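ABC-type branched-chain amino acid transport systems periplasmic component-like protein (Thermomonospora curvata, PDB 4N03) probably serves as the substrate-binding component of an ABC transporter, a leucine-binding-protein relative that holds a fatty acid, seen here as palmitic acid. Local coordinates at residues 235-238 / 239-243. Residues are numbered along the deposited sequence; the frame is centred on the assembly and turned at random. Where two conformers were deposited one is given.
Sequences AASL and AGIAR
Ile241 lies alongside Ser237 one helical turn further on, and its side chain can be followed outward over that residue. Its CB is 3.4 Å from Ser237 O. The next carbon, CG1, stands beside the backbone N and anti to the carbonyl carbon (chi1 -62°), a setting that turns this branch back over the preceding turn and puts CG1 3.2 Å from the same oxygen. At the tip, CD1 is 3.4 Å from Ser237 O and 3.5 Å from Ser237 OG, the latter a van der Waals contact of methyl with hydroxyl. That hydroxyl has its polar partner elsewhere, in a hydrogen bond with Met211 N. Ser237 O, flanked by the isoleucine branch, also accepts a hydrogen bond from Ile241 N, 2.9 Å away, with a nearly straight N-H...O angle of 167°.

The same i to i+4 bonding repeats from Ala235 O to Ala239 N, from Ala236 O to Gly240 N and from Leu238 O to Ala242 N. Gly240 N lies 3.0 Å from Ala236 O, slightly longer than the other three. The methyls of Ala239 and Ala242 follow the pattern of Ile241 CB: Ala242 CB, for example, is 3.2 Å from Leu238 O.

Beyond the turn, Ile241 packs on Val215 of helix 212-220 and Ala239 touches Ile251 of strand 251-253; Leu238, in one of its two conformers, reaches both. The regular i to i+4 bonding identifies an alpha-helix, 232-244, the connecting helix of the beta-alpha-beta unit between parallel strands 225-229 and 251-253 in a periplasmic binding protein fold.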
loop_
_atom_site.group_PDB
_atom_site.type_symbol
_atom_site.label_atom_id
_atom_site.label_comp_id
_atom_site.label_asym_id
_atom_site.label_seq_id
_atom_site.Cartn_x
_atom_site.Cartn_y
_atom_site.Cartn_z
ATOM N N ALA A 235 -0.074 12.522 10.194
ATOM C CA ALA A 235 -1.173 12.022 11.030
ATOM C C ALA A 235 -0.967 12.383 12.487
ATOM O O ALA A 235 -1.896 12.828 13.159
ATOM C CB ALA A 235 -1.313 10.516 10.893
ATOM N N ALA A 236 0.251 12.173 13.015
ATOM C CA ALA A 236 0.529 12.498 14.409
ATOM C C ALA A 236 0.288 13.971 14.656
ATOM O O ALA A 236 -0.264 14.362 15.680
ATOM C CB ALA A 236 1.924 12.087 14.798
ATOM N N SER A 237 0.797 14.824 13.759
ATOM C CA SER A 237 0.700 16.267 13.928
ATOM C C SER A 237 -0.770 16.707 13.863
ATOM O O SER A 237 -1.284 17.409 14.713
ATOM C CB SER A 237 1.537 16.978 12.879
ATOM O OG SER A 237 1.434 18.373 13.012
ATOM N N LEU A 238 -1.473 16.289 12.809
ATOM C CA LEU A 238 -2.846 16.709 12.637
ATOM C C LEU A 238 -3.739 16.246 13.783
ATOM O O LEU A 238 -4.514 17.016 14.343
ATOM C CB LEU A 238 -3.377 16.211 11.291
ATOM C CG LEU A 238 -4.808 16.681 11.011
ATOM C CD1 LEU A 238 -5.024 16.945 9.539
ATOM C CD2 LEU A 238 -5.769 15.627 11.504
ATOM N N ALA A 239 -3.623 14.962 14.143
ATOM C CA ALA A 239 -4.492 14.432 15.184
ATOM C C ALA A 239 -4.187 15.108 16.500
ATOM O O ALA A 239 -5.073 15.524 17.219
ATOM C CB ALA A 239 -4.340 12.903 15.297
ATOM N N GLY A 240 -2.899 15.209 16.838
ATOM C CA GLY A 240 -2.544 15.832 18.106
ATOM C C GLY A 240 -2.977 17.269 18.199
ATOM O O GLY A 240 -3.556 17.689 19.204
ATOM N N ILE A 241 -2.720 18.063 17.159
ATOM C CA ILE A 241 -3.111 19.451 17.207
ATOM C C ILE A 241 -4.645 19.582 17.264
ATOM O O ILE A 241 -5.194 20.366 18.024
ATOM C CB ILE A 241 -2.476 20.248 16.065
ATOM C CG1 ILE A 241 -0.964 20.242 16.163
ATOM C CG2 ILE A 241 -2.999 21.666 16.056
ATOM C CD1 ILE A 241 -0.311 20.694 14.875
ATOM N N ALA A 242 -5.357 18.820 16.427
ATOM C CA ALA A 242 -6.815 18.898 16.435
ATOM C C ALA A 242 -7.368 18.634 17.816
ATOM O O ALA A 242 -8.213 19.379 18.318
ATOM C CB ALA A 242 -7.422 17.913 15.438
ATOM N N ARG A 243 -6.879 17.553 18.489
ATOM C CA ARG A 243 -7.464 17.248 19.780
ATOM C C ARG A 243 -7.063 18.271 20.839
ATOM O O ARG A 243 -7.872 18.595 21.696
ATOM C CB ARG A 243 -7.083 15.830 20.224
ATOM C CG ARG A 243 -7.532 14.765 19.229
ATOM C CD ARG A 243 -8.992 14.861 18.855
ATOM N NE ARG A 243 -9.332 13.808 17.905
ATOM C CZ ARG A 243 -10.285 13.888 16.982
ATOM N NH1 ARG A 243 -11.030 14.982 16.843
ATOM N NH2 ARG A 243 -10.471 12.868 16.181
#